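PDB 6ZTU: cyclodipeptide synthase, BtCDPS from Bacillus thermoamylovorans, which probably acts as an aminoacyltransferase that joins two activated aminoacyl groups into a cyclic dipeptide, as in other members of its family. Local coordinates for residues Leu62-Glu67 / Tyr111-Phe116; Ser34-Lys39 / Ser152-Ser157; Asp66-Leu71 / Val174-Ala179. One frame throughout, in Å; residues are numbered along the deposited sequence.

Contact 1 (Leu62-Glu67 / Tyr111-Phe116). With 0RE ((2S)-hexane-1,2-diol), chain B.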
loop_
_atom_site.group_PDB
_atom_site.type_symbol
_atom_site.label_atom_id
_atom_site.label_comp_id
_atom_site.label_asym_id
_atom_site.label_seq_id
_atom_site.Cartn_x
_atom_site.Cartn_y
_atom_site.Cartn_z
ATOM N N LEU A 62 2.365 5.258 -4.655
ATOM C CA LEU A 62 1.048 5.342 -4.029
ATOM C C LEU A 62 1.197 5.822 -2.590
ATOM O O LEU A 62 1.886 5.178 -1.790
ATOM C CB LEU A 62 0.342 3.984 -4.039
ATOM C CG LEU A 62 -1.099 4.009 -3.508
ATOM C CD1 LEU A 62 -2.043 4.755 -4.477
ATOM C CD2 LEU A 62 -1.584 2.578 -3.243
ATOM N N LEU A 63 0.526 6.921 -2.263
ATOM C CA LEU A 63 0.485 7.491 -0.923
ATOM C C LEU A 63 -0.897 7.303 -0.314
ATOM O O LEU A 63 -1.876 7.026 -1.004
ATOM C CB LEU A 63 0.821 8.985 -0.962
ATOM C CG LEU A 63 2.091 9.387 -1.700
ATOM C CD1 LEU A 63 2.293 10.904 -1.579
ATOM C CD2 LEU A 63 3.291 8.638 -1.155
ATOM N N ALA A 64 -0.981 7.504 1.000
ATOM C CA ALA A 64 -2.250 7.313 1.692
ATOM C C ALA A 64 -3.239 8.427 1.370
ATOM O O ALA A 64 -2.867 9.601 1.260
ATOM C CB ALA A 64 -2.021 7.243 3.202
ATOM N N GLY A 65 -4.505 8.042 1.236
ATOM C CA GLY A 65 -5.599 8.960 1.007
ATOM C C GLY A 65 -6.247 9.405 2.306
ATOM O O GLY A 65 -5.668 9.291 3.388
ATOM N N ASP A 66 -7.492 9.888 2.183
ATOM C CA ASP A 66 -8.160 10.589 3.282
ATOM C C ASP A 66 -8.265 9.726 4.528
ATOM O O ASP A 66 -8.163 10.230 5.654
ATOM C CB ASP A 66 -9.559 11.026 2.858
ATOM C CG ASP A 66 -9.550 11.905 1.625
ATOM O OD1 ASP A 66 -8.550 12.614 1.405
ATOM O OD2 ASP A 66 -10.558 11.895 0.892
ATOM N N GLU A 67 -8.500 8.427 4.355
ATOM C CA GLU A 67 -8.735 7.572 5.511
ATOM C C GLU A 67 -7.500 7.375 6.366
ATOM O O GLU A 67 -7.589 6.682 7.388
ATOM C CB GLU A 67 -9.266 6.208 5.054
ATOM C CG GLU A 67 -10.742 6.194 4.684
ATOM C CD GLU A 67 -11.014 6.708 3.273
ATOM O OE1 GLU A 67 -10.051 6.983 2.522
ATOM O OE2 GLU A 67 -12.200 6.844 2.912
ATOM N N TYR A 111 0.250 9.398 -6.638
ATOM C CA TYR A 111 -1.171 9.524 -6.336
ATOM C C TYR A 111 -1.423 9.070 -4.903
ATOM O O TYR A 111 -0.630 8.317 -4.333
ATOM C CB TYR A 111 -2.030 8.675 -7.285
ATOM C CG TYR A 111 -1.693 8.912 -8.730
ATOM C CD1 TYR A 111 -0.719 8.160 -9.374
ATOM C CD2 TYR A 111 -2.323 9.919 -9.440
ATOM C CE1 TYR A 111 -0.392 8.405 -10.696
ATOM C CE2 TYR A 111 -2.005 10.166 -10.754
ATOM C CZ TYR A 111 -1.040 9.412 -11.376
ATOM O OH TYR A 111 -0.730 9.673 -12.693
ATOM N N THR A 112 -2.523 9.545 -4.321
ATOM C CA THR A 112 -3.062 8.926 -3.113
ATOM C C THR A 112 -4.175 7.959 -3.500
ATOM O O THR A 112 -4.754 8.042 -4.592
ATOM C CB THR A 112 -3.615 9.949 -2.105
ATOM O OG1 THR A 112 -4.963 10.303 -2.452
ATOM C CG2 THR A 112 -2.756 11.197 -2.039
ATOM N N PHE A 113 -4.494 7.040 -2.583
ATOM C CA PHE A 113 -5.574 6.133 -2.957
ATOM C C PHE A 113 -6.950 6.796 -2.933
ATOM O O PHE A 113 -7.936 6.123 -3.236
ATOM C CB PHE A 113 -5.554 4.833 -2.110
ATOM C CG PHE A 113 -5.694 5.002 -0.601
ATOM C CD1 PHE A 113 -6.848 5.533 -0.035
ATOM C CD2 PHE A 113 -4.708 4.522 0.244
ATOM C CE1 PHE A 113 -6.983 5.641 1.353
ATOM C CE2 PHE A 113 -4.836 4.614 1.637
ATOM C CZ PHE A 113 -5.978 5.175 2.184
ATOM N N SER A 114 -7.043 8.092 -2.625
ATOM C CA SER A 114 -8.287 8.844 -2.751
ATOM C C SER A 114 -8.428 9.564 -4.089
ATOM O O SER A 114 -9.425 10.265 -4.292
ATOM C CB SER A 114 -8.400 9.874 -1.626
ATOM O OG SER A 114 -8.485 9.234 -0.364
ATOM N N ASP A 115 -7.480 9.399 -5.006
ATOM C CA ASP A 115 -7.463 10.170 -6.248
ATOM C C ASP A 115 -8.250 9.509 -7.375
ATOM O O ASP A 115 -8.118 9.932 -8.539
ATOM C CB ASP A 115 -6.018 10.392 -6.711
ATOM C CG ASP A 115 -5.253 11.356 -5.826
ATOM O OD1 ASP A 115 -5.885 12.061 -5.018
ATOM O OD2 ASP A 115 -4.018 11.413 -5.940
ATOM N N PHE A 116 -9.067 8.494 -7.064
ATOM C CA PHE A 116 -9.663 7.622 -8.075
ATOM C C PHE A 116 -11.169 7.453 -7.873
ATOM O O PHE A 116 -11.762 6.492 -8.351
ATOM C CB PHE A 116 -8.932 6.274 -8.098
ATOM C CG PHE A 116 -7.498 6.411 -8.508
ATOM C CD1 PHE A 116 -7.128 6.272 -9.834
ATOM C CD2 PHE A 116 -6.530 6.790 -7.578
ATOM C CE1 PHE A 116 -5.805 6.448 -10.228
ATOM C CE2 PHE A 116 -5.207 6.963 -7.962
ATOM C CZ PHE A 116 -4.845 6.804 -9.283
HETATM O O01 0RE B . -0.358 -0.788 2.981
HETATM C C02 0RE B . 0.992 -0.539 2.742
HETATM C C03 0RE B . 1.174 -0.231 1.259
HETATM O O04 0RE B . 1.181 -1.428 0.530
HETATM C C05 0RE B . 0.034 0.672 0.804
HETATM C C06 0RE B . 0.063 1.982 1.590
HETATM C C07 0RE B . -1.172 2.792 1.213
HETATM C C08 0RE B . -0.674 4.014 0.461
HETATM O O HOH W 1 -5.898 12.641 -0.788
HETATM O O HOH W 2 -10.578 7.751 -0.038
#

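Contact 2 (Ser34-Lys39 / Ser152-Ser157)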
loop_
_atom_site.group_PDB
_atom_site.type_symbol
_atom_site.label_atom_id
_atom_site.label_comp_id
_atom_site.label_asym_id
_atom_site.label_seq_id
_atom_site.Cartn_x
_atom_site.Cartn_y
_atom_site.Cartn_z
ATOM N N SER A 34 3.703 3.853 3.277
ATOM C CA SER A 34 2.776 3.761 4.397
ATOM C C SER A 34 2.915 4.987 5.295
ATOM O O SER A 34 4.038 5.375 5.624
ATOM C CB SER A 34 3.044 2.482 5.199
ATOM O OG SER A 34 1.944 2.179 6.029
ATOM N N PRO A 35 1.811 5.619 5.701
ATOM C CA PRO A 35 1.907 6.811 6.548
ATOM C C PRO A 35 2.176 6.467 8.007
ATOM O O PRO A 35 1.747 5.432 8.518
ATOM C CB PRO A 35 0.527 7.461 6.385
ATOM C CG PRO A 35 -0.391 6.292 6.185
ATOM C CD PRO A 35 0.416 5.309 5.347
ATOM N N PHE A 36 2.893 7.376 8.677
ATOM C CA PHE A 36 3.212 7.244 10.104
ATOM C C PHE A 36 4.004 5.969 10.368
ATOM O O PHE A 36 3.781 5.253 11.348
ATOM C CB PHE A 36 1.945 7.312 10.954
ATOM C CG PHE A 36 0.984 8.357 10.484
ATOM C CD1 PHE A 36 1.373 9.686 10.428
ATOM C CD2 PHE A 36 -0.288 8.019 10.060
ATOM C CE1 PHE A 36 0.502 10.658 9.978
ATOM C CE2 PHE A 36 -1.169 8.994 9.610
ATOM C CZ PHE A 36 -0.767 10.312 9.567
ATOM N N ASN A 37 4.945 5.693 9.475
ATOM C CA ASN A 37 5.788 4.510 9.536
ATOM C C ASN A 37 7.224 4.979 9.371
ATOM O O ASN A 37 7.582 5.508 8.317
ATOM C CB ASN A 37 5.393 3.508 8.442
ATOM C CG ASN A 37 6.210 2.232 8.490
ATOM O OD1 ASN A 37 7.379 2.241 8.860
ATOM N ND2 ASN A 37 5.591 1.125 8.112
ATOM N N SER A 38 8.046 4.772 10.405
ATOM C CA SER A 38 9.397 5.329 10.409
ATOM C C SER A 38 10.275 4.764 9.301
ATOM O O SER A 38 11.292 5.381 8.962
ATOM C CB SER A 38 10.067 5.082 11.764
ATOM O OG SER A 38 9.743 3.793 12.259
ATOM N N LYS A 39 9.916 3.608 8.739
ATOM C CA LYS A 39 10.702 3.009 7.665
ATOM C C LYS A 39 10.880 3.959 6.484
ATOM O O LYS A 39 11.927 3.944 5.827
ATOM C CB LYS A 39 10.029 1.719 7.205
ATOM C CG LYS A 39 10.709 1.018 6.049
ATOM C CD LYS A 39 11.525 -0.130 6.557
ATOM C CE LYS A 39 12.110 -0.949 5.443
ATOM N NZ LYS A 39 13.166 -1.790 6.045
ATOM N N SER A 152 -1.699 -1.611 15.589
ATOM C CA SER A 152 -0.671 -2.083 16.511
ATOM C C SER A 152 0.701 -1.519 16.153
ATOM O O SER A 152 1.454 -1.097 17.037
ATOM C CB SER A 152 -0.661 -3.615 16.532
ATOM O OG SER A 152 0.309 -4.119 15.638
ATOM N N SER A 153 1.041 -1.477 14.862
ATOM C CA SER A 153 2.366 -0.988 14.500
ATOM C C SER A 153 2.500 0.508 14.756
ATOM O O SER A 153 3.596 0.985 15.067
ATOM C CB SER A 153 2.690 -1.325 13.042
ATOM O OG SER A 153 1.811 -0.685 12.137
ATOM N N ARG A 154 1.411 1.260 14.654
ATOM C CA ARG A 154 1.497 2.689 14.916
ATOM C C ARG A 154 1.317 3.028 16.385
ATOM O O ARG A 154 1.787 4.083 16.821
ATOM C CB ARG A 154 0.478 3.444 14.066
ATOM C CG ARG A 154 0.933 3.507 12.619
ATOM C CD ARG A 154 -0.208 3.779 11.691
ATOM N NE ARG A 154 0.257 3.805 10.307
ATOM C CZ ARG A 154 0.294 2.742 9.507
ATOM N NH1 ARG A 154 -0.119 1.558 9.944
ATOM N NH2 ARG A 154 0.731 2.868 8.263
ATOM N N ALA A 155 0.661 2.159 17.155
ATOM C CA ALA A 155 0.699 2.295 18.607
ATOM C C ALA A 155 2.128 2.187 19.126
ATOM O O ALA A 155 2.526 2.946 20.016
ATOM C CB ALA A 155 -0.203 1.248 19.263
ATOM N N LYS A 156 2.918 1.253 18.583
ATOM C CA LYS A 156 4.340 1.220 18.915
ATOM C C LYS A 156 5.042 2.463 18.398
ATOM O O LYS A 156 5.791 3.122 19.131
ATOM C CB LYS A 156 5.016 -0.031 18.340
ATOM C CG LYS A 156 4.788 -1.342 19.097
ATOM C CD LYS A 156 4.285 -2.454 18.178
ATOM C CE LYS A 156 3.622 -3.590 18.957
ATOM N NZ LYS A 156 2.191 -3.311 19.275
ATOM N N SER A 157 4.814 2.800 17.129
ATOM C CA SER A 157 5.553 3.880 16.490
ATOM C C SER A 157 5.286 5.212 17.182
ATOM O O SER A 157 6.220 5.916 17.583
ATOM C CB SER A 157 5.189 3.952 15.007
ATOM O OG SER A 157 6.016 4.875 14.315
#

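Contact 3 (Asp66-Leu71 / Val174-Ala179)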
loop_
_atom_site.group_PDB
_atom_site.type_symbol
_atom_site.label_atom_id
_atom_site.label_comp_id
_atom_site.label_asym_id
_atom_site.label_seq_id
_atom_site.Cartn_x
_atom_site.Cartn_y
_atom_site.Cartn_z
ATOM N N ASP A 66 -7.492 9.888 2.183
ATOM C CA ASP A 66 -8.160 10.589 3.282
ATOM C C ASP A 66 -8.265 9.726 4.528
ATOM O O ASP A 66 -8.163 10.230 5.654
ATOM C CB ASP A 66 -9.559 11.026 2.858
ATOM C CG ASP A 66 -9.550 11.905 1.625
ATOM O OD1 ASP A 66 -8.550 12.614 1.405
ATOM O OD2 ASP A 66 -10.558 11.895 0.892
ATOM N N GLU A 67 -8.500 8.427 4.355
ATOM C CA GLU A 67 -8.735 7.572 5.511
ATOM C C GLU A 67 -7.500 7.375 6.366
ATOM O O GLU A 67 -7.589 6.682 7.388
ATOM C CB GLU A 67 -9.266 6.208 5.054
ATOM C CG GLU A 67 -10.742 6.194 4.684
ATOM C CD GLU A 67 -11.014 6.708 3.273
ATOM O OE1 GLU A 67 -10.051 6.983 2.522
ATOM O OE2 GLU A 67 -12.200 6.844 2.912
ATOM N N ALA A 68 -6.348 7.935 5.986
ATOM C CA ALA A 68 -5.192 7.853 6.867
ATOM C C ALA A 68 -5.479 8.509 8.213
ATOM O O ALA A 68 -4.898 8.113 9.228
ATOM C CB ALA A 68 -3.974 8.498 6.215
ATOM N N LYS A 69 -6.378 9.503 8.243
ATOM C CA LYS A 69 -6.740 10.124 9.518
ATOM C C LYS A 69 -7.398 9.123 10.466
ATOM O O LYS A 69 -7.258 9.249 11.689
ATOM C CB LYS A 69 -7.650 11.334 9.282
ATOM C CG LYS A 69 -9.090 11.020 8.930
ATOM C CD LYS A 69 -9.868 12.309 8.648
ATOM C CE LYS A 69 -11.311 12.226 9.138
ATOM N NZ LYS A 69 -11.803 10.822 9.323
ATOM N N ASN A 70 -8.090 8.113 9.928
ATOM C CA ASN A 70 -8.746 7.116 10.774
ATOM C C ASN A 70 -7.749 6.373 11.642
ATOM O O ASN A 70 -8.082 5.976 12.769
ATOM C CB ASN A 70 -9.522 6.107 9.926
ATOM C CG ASN A 70 -10.697 6.725 9.228
ATOM O OD1 ASN A 70 -10.592 7.834 8.700
ATOM N ND2 ASN A 70 -11.831 6.027 9.217
ATOM N N LEU A 71 -6.532 6.158 11.130
ATOM C CA LEU A 71 -5.514 5.458 11.900
ATOM C C LEU A 71 -5.146 6.252 13.143
ATOM O O LEU A 71 -4.911 5.679 14.211
ATOM C CB LEU A 71 -4.274 5.207 11.037
ATOM C CG LEU A 71 -4.479 4.419 9.737
ATOM C CD1 LEU A 71 -3.151 4.274 9.029
ATOM C CD2 LEU A 71 -5.100 3.043 10.002
ATOM N N VAL A 174 -10.475 0.171 9.854
ATOM C CA VAL A 174 -10.601 -0.707 8.688
ATOM C C VAL A 174 -11.099 0.072 7.473
ATOM O O VAL A 174 -10.963 -0.399 6.334
ATOM C CB VAL A 174 -11.490 -1.931 9.008
ATOM C CG1 VAL A 174 -12.965 -1.594 8.881
ATOM C CG2 VAL A 174 -11.123 -3.132 8.105
ATOM N N LYS A 175 -11.651 1.273 7.672
ATOM C CA LYS A 175 -11.992 2.101 6.522
ATOM C C LYS A 175 -10.756 2.418 5.691
ATOM O O LYS A 175 -10.844 2.528 4.458
ATOM C CB LYS A 175 -12.692 3.378 6.992
ATOM C CG LYS A 175 -14.085 3.095 7.530
ATOM C CD LYS A 175 -14.681 4.302 8.224
ATOM C CE LYS A 175 -16.003 3.929 8.869
ATOM N NZ LYS A 175 -16.877 3.233 7.882
ATOM N N TYR A 176 -9.604 2.574 6.347
ATOM C CA TYR A 176 -8.332 2.729 5.648
ATOM C C TYR A 176 -8.005 1.489 4.821
ATOM O O TYR A 176 -7.630 1.583 3.643
ATOM C CB TYR A 176 -7.234 3.004 6.677
ATOM C CG TYR A 176 -5.840 3.115 6.114
ATOM C CD1 TYR A 176 -5.335 4.332 5.684
ATOM C CD2 TYR A 176 -5.017 2.005 6.038
ATOM C CE1 TYR A 176 -4.063 4.432 5.160
ATOM C CE2 TYR A 176 -3.750 2.100 5.521
ATOM C CZ TYR A 176 -3.278 3.316 5.085
ATOM O OH TYR A 176 -2.007 3.408 4.579
ATOM N N VAL A 177 -8.111 0.318 5.444
ATOM C CA VAL A 177 -7.820 -0.948 4.765
ATOM C C VAL A 177 -8.691 -1.097 3.525
ATOM O O VAL A 177 -8.207 -1.428 2.431
ATOM C CB VAL A 177 -8.032 -2.121 5.739
ATOM C CG1 VAL A 177 -7.917 -3.461 5.009
ATOM C CG2 VAL A 177 -7.022 -2.063 6.867
ATOM N N LEU A 178 -9.998 -0.868 3.677
ATOM C CA LEU A 178 -10.900 -1.090 2.556
ATOM C C LEU A 178 -10.619 -0.113 1.420
ATOM O O LEU A 178 -10.737 -0.485 0.247
ATOM C CB LEU A 178 -12.357 -0.988 3.017
ATOM C CG LEU A 178 -12.737 -1.975 4.134
ATOM C CD1 LEU A 178 -14.199 -1.815 4.554
ATOM C CD2 LEU A 178 -12.451 -3.423 3.737
ATOM N N ALA A 179 -10.231 1.130 1.745
ATOM C CA ALA A 179 -9.943 2.123 0.716
ATOM C C ALA A 179 -8.649 1.832 -0.041
ATOM O O ALA A 179 -8.542 2.197 -1.221
ATOM C CB ALA A 179 -9.866 3.522 1.343
#

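Contact 1 (Leu62-Glu67 / Tyr111-Phe116)
With CG set between the backbone N and the carbonyl carbon (chi1 60°, the crowded position), Phe113 turns the face of its ring against the Ala64-Gly65 peptide, while Ser114 OG, anti to its own carbonyl carbon, meets the backbone of Asp66. Gly65 N lies over the centre of the Phe113 ring, 3.2 Å above its plane, and Gly65 CA adds a CH-pi contact over the same face, 3.9 Å from the ring centroid. Glycine suits this place because a beta carbon would run into both the ring and Ser114 OG. That hydroxyl accepts from Asp66 N at 2.8 Å in a nearly straight bond (164°). A water bridges Ser114 OG to Glu67 OE1, which also sits in the plane of the Phe113 ring at its edge, 3.5 Å from CE1, where the ring hydrogens are weakly positive. These loops leave the carboxyl ends of two parallel strands in the Rossmann-like sheet of cyclodipeptide synthases, with 110-112 outermost. Leu63 N donates to Tyr111 O at 2.8 Å, and Phe113 N returns a more bent bond to Leu63 O at 3.1 Å. Thr112, beta-branched and at home in a strand, also shapes the turn: its OG1 accepts from Ser114 N in an ST turn, and Asp115 OD2 takes the Thr112 N-H. Leu62 and Tyr111 point to one face of the sheet, Leu63 and Thr112 to the other. Hexanediol lies against the Leu62-Ala64 backbone, its C08 3.4 Å from Leu63 C, and its polar end is hydrogen-bonded to Glu180.

Contact 2 (Ser34-Lys39 / Ser152-Ser157)
Arg154 projects from the last turns of helix 137-157 and grips the backbone of Pro35, in the loop that follows strand 28-32 of the Rossmann-like sheet and leads to helix 42-55. Its chain is extended from CG to NE, long enough to reach from helix to loop. There NE and NH2 hold the guanidinium side-on to one atom, Pro35 O, each nitrogen lying 2.8 Å from it. Both bonds are bent, with angles near 140° at the hydrogen, as expected when two nearly parallel N-H bonds of one rigid group converge on a single atom, and the oxygen lies near the guanidinium plane. Ser34 OG, anti to its backbone N, lies beyond the tip of NH2, in the guanidinium plane, 2.6 Å from Arg154 NH2. On the remaining nitrogen, NH1 bonds back to Ala150 O in the arginine's own helix, which helps fix the rotation of the flat group. An alanine here would probably leave Pro35 O without both of these donors and open a gap beside Leu71, against which the arginine also packs. The aliphatic part of the chain is used too: Arg154 CG lies 3.6 Å from Phe36 O, a buried oxygen with no polar partner. Phe36 takes a left-handed backbone conformation, and its CB approaches Arg154 NE while its ring leads away toward Leu72 and Val86. Glu89 accepts from Phe36 N and so holds the loop through a second backbone atom. One turn along the helix, Ser157 is small enough to let the loop pass close by. Its OG lies 3.7 Å from Phe36 O and 4.4 Å from Ser38 OG.

Contact 3 (Asp66-Leu71 / Val174-Ala179)
Leu71 lays its CD1 methyl over the centre of the Tyr176 ring, in a CH-pi contact 3.9 Å from the centroid and only 5° off the ring normal. The pair joins helix 68-74, which follows strand 58-63 in the Rossmann-like fold, to the long helix 167-191. The other Leu71 methyl, CD2, reaches back to Tyr176 CB at 4.0 Å, so the branched leucine covers both the ring and its stem. Tyr176 is placed for this by its first torsion, which sets CG anti to the backbone N (chi1 177°) and carries the ring alongside the 67-68 backbone. Ala68 CA lies 3.7 Å from Tyr176 CD1, and the Glu67-Ala68 peptide meets the ring edge in its plane; alanine's small side chain permits this closeness. Glu67 packs against the helix with its hydrocarbon part, CB lying 3.7 Å from Tyr176 CA. CG of Glu67, anti to its carbonyl carbon, lies beside Lys175 O, and the bend at chi2 (81°) turns the carboxylate so that OE1 comes 3.7 Å from Ala179 CB. An alanine there lets the carboxylate come close to the helix. Helix 167-191 is kinked just here, where the N atoms of Lys175 and Tyr176 make no bond to the preceding turn.

Farther out, the ring of Phe113 meets that of Tyr176 edge-to-face, and Val86 of helix 79-103 touches Ala68. Tyr176 itself borders the bound hexanediol, so this packing shapes a wall of the ligand pocket. Asn70 ND2, which rests 3.5 Å from Lys175 CD, is itself held by a hydrogen bond to His172 O.

Contact 3 is the most buried of the three, while contacts 1 and 2 are only partly buried. Their chemistry follows: contact 1 is chiefly backbone pairing and turn bonds at the carboxyl ends of two strands on one margin of the sheet, contact 2 is one charged side chain clamping a loop carbonyl, and contact 3 is chiefly apolar packing, with the hydrocarbon parts of polar residues joining in. Contacts 1 and 3 share Asp66 and Glu67, where strand 58-63 passes into helix 68-74. Contact 2 touches both, as Pro35 CG lies 3.5 Å from Ala64 CB and Arg154 NE 3.7 Å from Leu71 CD1. All three reach the hexanediol site, through Leu62-Ala64, Ser34 and Tyr176.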